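Local coordinates for protein pyrrolidone-carboxylate peptidase (PDB 5Z48) that acts as a thiol exopeptidase of the C15 family, releasing pyroglutamyl groups from the N termini of peptides, and assembles as a homotetramer, at residues P46-T57 and Y144-A153; G72-E83 and F169-V178. All blocks are in the same frame, centred on the assembly; numbering follows the deposited sequence. Where two conformers were deposited one is given.

Contact 1. Residues P46-T57 and Y144-A153; sequences PVEPHAAGAALT and YVCNFVLYHA. With PCA (pyroglutamic acid), chain I.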
# COMPACT_ATOMS: atom_id res chain seq x y z
N PRO B 46 3.61 -8.33 -28.93
CA PRO B 46 4.79 -8.62 -28.11
C PRO B 46 5.09 -7.47 -27.16
O PRO B 46 4.74 -6.32 -27.40
CB PRO B 46 5.91 -8.76 -29.16
CG PRO B 46 5.46 -7.75 -30.24
CD PRO B 46 3.95 -7.88 -30.28
N VAL B 47 5.77 -7.80 -26.04
CA VAL B 47 6.16 -6.77 -25.06
C VAL B 47 7.53 -6.25 -25.47
O VAL B 47 8.55 -6.53 -24.83
CB VAL B 47 6.15 -7.32 -23.63
CG1 VAL B 47 6.37 -6.18 -22.64
CG2 VAL B 47 4.79 -7.89 -23.32
N GLU B 48 7.55 -5.49 -26.56
CA GLU B 48 8.77 -4.92 -27.10
C GLU B 48 8.27 -3.83 -28.04
O GLU B 48 7.47 -4.15 -28.94
CB GLU B 48 9.60 -5.98 -27.85
CG GLU B 48 11.01 -5.51 -28.27
CD GLU B 48 10.93 -4.61 -29.49
OE1 GLU B 48 11.31 -3.42 -29.37
OE2 GLU B 48 10.46 -5.09 -30.56
N PRO B 49 8.67 -2.57 -27.85
CA PRO B 49 7.95 -1.47 -28.53
C PRO B 49 8.08 -1.44 -30.04
O PRO B 49 7.09 -1.13 -30.70
CB PRO B 49 8.54 -0.19 -27.91
CG PRO B 49 9.90 -0.65 -27.37
CD PRO B 49 9.67 -2.05 -26.89
N HIS B 50 9.25 -1.75 -30.59
CA HIS B 50 9.39 -1.67 -32.05
C HIS B 50 8.47 -2.67 -32.72
O HIS B 50 7.70 -2.31 -33.64
CB HIS B 50 10.83 -1.88 -32.45
CG HIS B 50 11.74 -0.83 -31.89
ND1 HIS B 50 11.48 0.52 -32.05
CD2 HIS B 50 12.84 -0.92 -31.12
CE1 HIS B 50 12.42 1.21 -31.44
NE2 HIS B 50 13.26 0.37 -30.87
N ALA B 51 8.48 -3.91 -32.25
CA ALA B 51 7.64 -4.92 -32.89
C ALA B 51 6.16 -4.69 -32.58
O ALA B 51 5.29 -4.94 -33.43
CB ALA B 51 8.07 -6.32 -32.47
N ALA B 52 5.85 -4.24 -31.35
CA ALA B 52 4.46 -3.97 -31.01
C ALA B 52 3.90 -2.83 -31.86
O ALA B 52 2.77 -2.92 -32.35
CB ALA B 52 4.32 -3.67 -29.52
N GLY B 53 4.69 -1.77 -32.07
CA GLY B 53 4.23 -0.69 -32.92
C GLY B 53 4.01 -1.12 -34.36
O GLY B 53 3.02 -0.72 -34.98
N ALA B 54 4.94 -1.93 -34.90
CA ALA B 54 4.79 -2.39 -36.28
C ALA B 54 3.55 -3.26 -36.41
O ALA B 54 2.79 -3.13 -37.39
CB ALA B 54 6.03 -3.16 -36.71
N ALA B 55 3.32 -4.13 -35.44
CA ALA B 55 2.15 -5.01 -35.51
C ALA B 55 0.87 -4.22 -35.38
O ALA B 55 -0.12 -4.51 -36.07
CB ALA B 55 2.23 -6.08 -34.41
N LEU B 56 0.87 -3.21 -34.50
CA LEU B 56 -0.33 -2.42 -34.24
C LEU B 56 -0.66 -1.54 -35.45
O LEU B 56 -1.84 -1.43 -35.84
CB LEU B 56 -0.13 -1.57 -32.97
CG LEU B 56 -1.34 -0.76 -32.52
CD1 LEU B 56 -2.61 -1.57 -32.49
CD2 LEU B 56 -1.07 -0.18 -31.10
N THR B 57 0.36 -0.96 -36.08
CA THR B 57 0.14 -0.22 -37.32
C THR B 57 -0.48 -1.11 -38.38
O THR B 57 -1.43 -0.69 -39.07
CB THR B 57 1.45 0.37 -37.82
OG1 THR B 57 1.83 1.47 -36.98
CG2 THR B 57 1.30 0.90 -39.22
N TYR B 144 6.09 2.31 -20.02
CA TYR B 144 6.57 1.04 -20.56
C TYR B 144 5.79 0.74 -21.85
O TYR B 144 5.37 1.66 -22.54
CB TYR B 144 6.43 -0.03 -19.47
CG TYR B 144 7.10 -1.40 -19.62
CD1 TYR B 144 8.45 -1.58 -19.95
CD2 TYR B 144 6.36 -2.53 -19.34
CE1 TYR B 144 9.03 -2.85 -20.01
CE2 TYR B 144 6.93 -3.81 -19.39
CZ TYR B 144 8.26 -3.97 -19.72
OH TYR B 144 8.80 -5.24 -19.75
N VAL B 145 5.60 -0.53 -22.19
CA VAL B 145 5.12 -0.84 -23.54
C VAL B 145 3.62 -0.56 -23.69
O VAL B 145 3.17 -0.19 -24.78
CB VAL B 145 5.50 -2.29 -23.94
CG1 VAL B 145 5.25 -2.54 -25.46
CG2 VAL B 145 6.98 -2.59 -23.69
N CYS B 146 2.81 -0.69 -22.61
CA CYS B 146 1.38 -0.36 -22.71
C CYS B 146 1.18 1.11 -23.02
O CYS B 146 0.42 1.47 -23.92
CB CYS B 146 0.66 -0.71 -21.40
SG CYS B 146 0.59 -2.53 -21.12
N ASN B 147 1.86 1.99 -22.29
CA ASN B 147 1.78 3.40 -22.65
C ASN B 147 2.24 3.64 -24.08
O ASN B 147 1.62 4.43 -24.82
CB ASN B 147 2.67 4.20 -21.71
CG ASN B 147 2.72 5.67 -22.10
OD1 ASN B 147 1.77 6.42 -21.80
ND2 ASN B 147 3.79 6.08 -22.76
N PHE B 148 3.33 2.99 -24.49
CA PHE B 148 3.85 3.17 -25.85
C PHE B 148 2.77 2.88 -26.88
O PHE B 148 2.61 3.67 -27.82
CB PHE B 148 5.08 2.29 -26.06
CG PHE B 148 5.55 2.26 -27.49
CD1 PHE B 148 5.02 1.31 -28.38
CD2 PHE B 148 6.44 3.21 -27.94
CE1 PHE B 148 5.42 1.30 -29.72
CE2 PHE B 148 6.86 3.19 -29.29
CZ PHE B 148 6.32 2.25 -30.16
N VAL B 149 2.03 1.76 -26.74
CA VAL B 149 1.08 1.43 -27.81
C VAL B 149 -0.14 2.34 -27.76
O VAL B 149 -0.75 2.62 -28.82
CB VAL B 149 0.67 -0.07 -27.82
CG1 VAL B 149 1.86 -0.99 -28.15
CG2 VAL B 149 -0.03 -0.52 -26.52
N LEU B 150 -0.47 2.87 -26.58
CA LEU B 150 -1.58 3.82 -26.47
C LEU B 150 -1.24 5.09 -27.22
O LEU B 150 -2.00 5.54 -28.09
CB LEU B 150 -1.86 4.12 -24.99
CG LEU B 150 -2.94 5.16 -24.73
CD1 LEU B 150 -4.28 4.77 -25.39
CD2 LEU B 150 -3.11 5.43 -23.24
N TYR B 151 -0.05 5.66 -26.95
CA TYR B 151 0.41 6.83 -27.69
C TYR B 151 0.51 6.51 -29.18
O TYR B 151 0.07 7.30 -30.03
CB TYR B 151 1.76 7.30 -27.13
CG TYR B 151 2.28 8.55 -27.80
CD1 TYR B 151 2.96 8.49 -29.01
CD2 TYR B 151 2.10 9.80 -27.21
CE1 TYR B 151 3.41 9.64 -29.65
CE2 TYR B 151 2.58 10.97 -27.81
CZ TYR B 151 3.22 10.89 -29.05
OH TYR B 151 3.67 12.03 -29.68
N HIS B 152 1.13 5.37 -29.51
CA HIS B 152 1.32 5.00 -30.92
C HIS B 152 -0.02 4.95 -31.67
O HIS B 152 -0.13 5.47 -32.79
CB HIS B 152 2.02 3.65 -30.97
CG HIS B 152 2.25 3.15 -32.35
ND1 HIS B 152 3.43 3.36 -33.03
CD2 HIS B 152 1.45 2.44 -33.18
CE1 HIS B 152 3.35 2.79 -34.23
NE2 HIS B 152 2.15 2.25 -34.35
N ALA B 153 -1.03 4.30 -31.08
CA ALA B 153 -2.30 4.16 -31.79
C ALA B 153 -2.99 5.52 -31.95
O ALA B 153 -3.54 5.81 -33.03
CB ALA B 153 -3.20 3.18 -31.04
N PCA I . 1.82 -4.66 -19.03
CA PCA I . 3.04 -3.90 -19.29
CB PCA I . 3.58 -4.34 -20.66
CG PCA I . 2.72 -5.50 -21.15
CD PCA I . 1.63 -5.58 -20.12
OE PCA I . 0.69 -6.38 -20.22
C PCA I . 2.77 -2.39 -19.15
O PCA I . 3.37 -1.54 -19.82
OXT PCA I . 1.87 -1.98 -18.36
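The F148 ring takes P49 CB squarely over one face, a CH-pi contact with CB 3.7 Å from the ring centroid and 4° off its normal, while G53 CA lies in plane at its edge. G53 CA also covers one face of the H152 ring, 3.9 Å from that centroid, and T57 OG1 sits at the edge of the imidazole, hydrogen-bonded to H152 NE2 over 2.8 Å. A CB on G53 would be tight against both rings, about 3.3 Å from F148 CE1 and H152 CE1. With CG anti to the backbone N (chi1 171°), F148 is carried across to P49. Cutting F148 back to an alanine would probably leave P49 CB without the ring face it lies on and open a gap beside G53. These residues join helices 49-57 and 145-153, which run in broadly the same direction at 35° on one side of the central sheet of this alpha/beta fold; V145 and V149 of the second helix, and V47 just ahead of the first, pack on F11 of strand 5-11. Further along, L56 CD2 reaches V149 CB at 3.7 Å, the two side chains lying about perpendicular. Near the helix starts, V47 CG1 rests 3.8 Å from V145 CG2, and V47 CG2 faces CG of the bound pyroglutamate. The ligand's O lies at the Y144 ring edge and accepts from C146 N (3.0 Å), the backbone of the probable active-site cysteine; Y144 OH bonds to P95 O.

Contact 2. Residues G72-E83 and F169-V178; sequences GLAAGRPQVTLE and FLHVPANAAV. With PCA (pyroglutamic acid), chain I.
Strand pairing at the active-site end of the sheet defines this contact: strand 169-172 lies between strand 72-73, parallel to it, and strand 80-83, antiparallel. The evidence is backbone bonding on both sides, V172 N to G72 O (2.8 Å) and E83 N to F169 O (2.9 Å). G72 has no side chain, and a CB there would clash with F169 CZ. H171 and E83 are active-site residues by similarity, their imidazole and carboxylate planes 88° apart. In one of two modelled H171 conformers, ND1 donates to E83 OE2, in its ring plane, over 2.7 Å on the carboxylate's anti side, and NE2 donates to pyroglutamate OXT (2.9 Å). R77 NH1 meets OE2 from the syn side in a 2.8 Å salt bridge, so OE2 accepts from both; NH1 is also held by T81 OG1. S138 OG bonds E83 OE1, so the carboxylate's rotation is probably restricted. The bend of E83 at chi2 (-60°) brings OE2 to the imidazole. L73 clasps the lactam, its N bonding to OE and its O to the ligand N, both 2.8 Å. F169 and H171 face C146 of helix 145-159; on the sheet's other side V80 and L82 meet helix 121-130, and L170 and V172 pack on helix 194-211.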
# COMPACT_ATOMS: atom_id res chain seq x y z
N GLY B 72 -3.82 -4.59 -21.24
CA GLY B 72 -2.54 -5.05 -20.74
C GLY B 72 -2.64 -5.26 -19.24
O GLY B 72 -3.58 -4.78 -18.59
N LEU B 73 -1.62 -5.96 -18.71
CA LEU B 73 -1.52 -6.24 -17.27
C LEU B 73 -0.95 -5.05 -16.50
O LEU B 73 0.03 -4.44 -16.90
CB LEU B 73 -0.63 -7.45 -17.07
CG LEU B 73 -0.22 -7.83 -15.64
CD1 LEU B 73 -1.40 -8.23 -14.78
CD2 LEU B 73 0.81 -8.97 -15.70
N ALA B 74 -1.58 -4.72 -15.36
CA ALA B 74 -1.00 -3.79 -14.38
C ALA B 74 -0.91 -4.55 -13.06
O ALA B 74 -1.76 -4.36 -12.19
CB ALA B 74 -1.84 -2.51 -14.23
N ALA B 75 0.13 -5.38 -12.90
CA ALA B 75 0.26 -6.18 -11.69
C ALA B 75 0.44 -5.29 -10.48
O ALA B 75 1.39 -4.48 -10.41
CB ALA B 75 1.45 -7.14 -11.85
N GLY B 76 -0.47 -5.43 -9.51
CA GLY B 76 -0.49 -4.61 -8.32
C GLY B 76 -1.73 -3.76 -8.22
O GLY B 76 -2.14 -3.40 -7.10
N ARG B 77 -2.36 -3.41 -9.39
CA ARG B 77 -3.60 -2.66 -9.29
C ARG B 77 -4.75 -3.59 -8.88
O ARG B 77 -4.82 -4.75 -9.33
CB ARG B 77 -3.92 -1.97 -10.61
CG ARG B 77 -2.89 -0.95 -11.05
CD ARG B 77 -3.43 -0.03 -12.15
NE ARG B 77 -2.35 0.86 -12.61
CZ ARG B 77 -2.47 1.66 -13.69
NH1 ARG B 77 -3.59 1.68 -14.42
NH2 ARG B 77 -1.45 2.43 -14.07
N PRO B 78 -5.66 -3.10 -8.03
CA PRO B 78 -6.75 -3.97 -7.53
C PRO B 78 -7.95 -4.09 -8.45
O PRO B 78 -8.69 -5.09 -8.35
CB PRO B 78 -7.17 -3.28 -6.21
CG PRO B 78 -6.82 -1.80 -6.45
CD PRO B 78 -5.50 -1.88 -7.23
N GLN B 79 -8.16 -3.14 -9.37
CA GLN B 79 -9.40 -3.06 -10.14
C GLN B 79 -9.04 -2.68 -11.57
O GLN B 79 -8.01 -2.04 -11.82
CB GLN B 79 -10.40 -2.03 -9.53
CG GLN B 79 -10.73 -2.35 -8.06
CD GLN B 79 -11.59 -1.30 -7.37
OE1 GLN B 79 -11.96 -0.30 -8.00
NE2 GLN B 79 -11.96 -1.55 -6.09
N VAL B 80 -9.90 -3.09 -12.51
CA VAL B 80 -9.72 -2.62 -13.89
C VAL B 80 -9.71 -1.09 -13.95
O VAL B 80 -10.48 -0.41 -13.23
CB VAL B 80 -10.81 -3.17 -14.82
CG1 VAL B 80 -10.62 -4.70 -14.99
CG2 VAL B 80 -12.24 -2.88 -14.33
N THR B 81 -8.86 -0.55 -14.83
CA THR B 81 -8.70 0.89 -15.00
C THR B 81 -8.62 1.28 -16.47
O THR B 81 -8.17 0.51 -17.33
CB THR B 81 -7.44 1.46 -14.27
OG1 THR B 81 -6.26 0.69 -14.63
CG2 THR B 81 -7.65 1.43 -12.74
N LEU B 82 -9.12 2.48 -16.76
CA LEU B 82 -9.08 3.07 -18.11
C LEU B 82 -8.05 4.20 -18.11
O LEU B 82 -8.13 5.12 -17.27
CB LEU B 82 -10.44 3.65 -18.50
CG LEU B 82 -11.60 2.69 -18.54
CD1 LEU B 82 -12.87 3.52 -18.67
CD2 LEU B 82 -11.42 1.72 -19.73
N GLU B 83 -7.09 4.15 -19.06
CA GLU B 83 -6.03 5.17 -19.13
C GLU B 83 -6.54 6.44 -19.78
O GLU B 83 -7.08 6.41 -20.90
CB GLU B 83 -4.81 4.63 -19.91
CG GLU B 83 -4.17 3.45 -19.20
CD GLU B 83 -3.67 3.74 -17.79
OE1 GLU B 83 -3.54 4.93 -17.40
OE2 GLU B 83 -3.45 2.73 -17.05
N PHE B 169 -6.93 2.59 -23.69
CA PHE B 169 -6.23 1.52 -23.01
C PHE B 169 -6.96 1.10 -21.74
O PHE B 169 -7.42 1.93 -20.96
CB PHE B 169 -4.78 1.90 -22.65
CG PHE B 169 -3.90 0.68 -22.53
CD1 PHE B 169 -3.88 -0.10 -21.33
CD2 PHE B 169 -3.15 0.24 -23.62
CE1 PHE B 169 -3.14 -1.24 -21.28
CE2 PHE B 169 -2.43 -0.92 -23.57
CZ PHE B 169 -2.44 -1.69 -22.41
N LEU B 170 -7.02 -0.22 -21.54
CA LEU B 170 -7.66 -0.84 -20.38
C LEU B 170 -6.61 -1.72 -19.69
O LEU B 170 -6.17 -2.74 -20.25
CB LEU B 170 -8.90 -1.63 -20.88
CG LEU B 170 -9.88 -2.17 -19.85
CD1 LEU B 170 -11.07 -2.82 -20.53
CD2 LEU B 170 -9.29 -3.13 -18.90
N HIS B 171 -6.17 -1.31 -18.48
CA HIS B 171 -5.23 -2.10 -17.68
C HIS B 171 -6.01 -3.02 -16.76
O HIS B 171 -6.99 -2.59 -16.14
CB HIS B 171 -4.35 -1.17 -16.84
CG HIS B 171 -2.97 -0.93 -17.41
ND1 HIS B 171 -2.47 0.34 -17.65
CD2 HIS B 171 -1.99 -1.80 -17.77
CE1 HIS B 171 -1.24 0.23 -18.12
NE2 HIS B 171 -0.92 -1.05 -18.20
N VAL B 172 -5.56 -4.28 -16.66
CA VAL B 172 -6.27 -5.25 -15.83
C VAL B 172 -5.38 -5.74 -14.70
O VAL B 172 -4.15 -5.81 -14.85
CB VAL B 172 -6.79 -6.45 -16.67
CG1 VAL B 172 -7.65 -5.94 -17.86
CG2 VAL B 172 -5.65 -7.35 -17.18
N PRO B 173 -5.95 -6.11 -13.56
CA PRO B 173 -5.14 -6.71 -12.49
C PRO B 173 -4.52 -8.05 -12.88
O PRO B 173 -4.89 -8.69 -13.87
CB PRO B 173 -6.18 -6.96 -11.37
CG PRO B 173 -7.21 -5.86 -11.57
CD PRO B 173 -7.33 -5.81 -13.13
N ALA B 174 -3.63 -8.52 -11.99
CA ALA B 174 -3.17 -9.91 -12.05
C ALA B 174 -4.37 -10.85 -12.04
O ALA B 174 -5.37 -10.57 -11.40
CB ALA B 174 -2.30 -10.20 -10.82
N ASN B 175 -4.26 -11.98 -12.76
CA ASN B 175 -5.17 -13.08 -12.51
C ASN B 175 -4.53 -14.03 -11.50
O ASN B 175 -3.47 -13.74 -10.92
CB ASN B 175 -5.54 -13.77 -13.83
CG ASN B 175 -4.31 -14.39 -14.54
OD1 ASN B 175 -3.22 -14.49 -13.99
ND2 ASN B 175 -4.51 -14.81 -15.81
N ALA B 176 -5.17 -15.20 -11.25
CA ALA B 176 -4.62 -16.11 -10.24
C ALA B 176 -3.23 -16.58 -10.62
O ALA B 176 -2.34 -16.69 -9.76
CB ALA B 176 -5.55 -17.31 -10.03
N ALA B 177 -3.01 -16.89 -11.91
CA ALA B 177 -1.71 -17.43 -12.33
C ALA B 177 -0.60 -16.44 -12.03
O ALA B 177 0.49 -16.84 -11.56
CB ALA B 177 -1.75 -17.80 -13.81
N VAL B 178 -0.85 -15.15 -12.31
CA VAL B 178 0.13 -14.11 -12.02
C VAL B 178 0.38 -14.02 -10.52
O VAL B 178 1.53 -13.96 -10.07
CB VAL B 178 -0.32 -12.76 -12.62
CG1 VAL B 178 0.59 -11.63 -12.15
CG2 VAL B 178 -0.27 -12.81 -14.15
N PCA I . 1.82 -4.66 -19.03
CA PCA I . 3.04 -3.90 -19.29
CB PCA I . 3.58 -4.34 -20.66
CG PCA I . 2.72 -5.50 -21.15
CD PCA I . 1.63 -5.58 -20.12
OE PCA I . 0.69 -6.38 -20.22
C PCA I . 2.77 -2.39 -19.15
O PCA I . 3.37 -1.54 -19.82
OXT PCA I . 1.87 -1.98 -18.36
O HOH W 1 -3.03 -6.83 -9.57
O HOH W 2 -5.91 -1.87 -13.60
O HOH W 3 -8.50 4.52 -22.21

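From the N terminus the chain passes helix 49-63, strand 67-73, strand 80-90, helix 145-159 and strand 167-172, so the two contacts cross: 46-57, 72-83, 144-153 and 169-178 alternate between them. Contact 1 closes a loop of 86 intervening residues between two helices, contact 2 one of 85 between strands of the sheet. Because each helix is followed by one of the strands that pair in contact 2, two helix-strand units far apart in the chain lie side by side, in the helix layer and in the sheet. Direct packing welds the layers, with V149 CG2 3.8 Å from F169 CE2. Pyroglutamate touches both contacts, and the proposed catalytic C146, H171 and E83 come together across them.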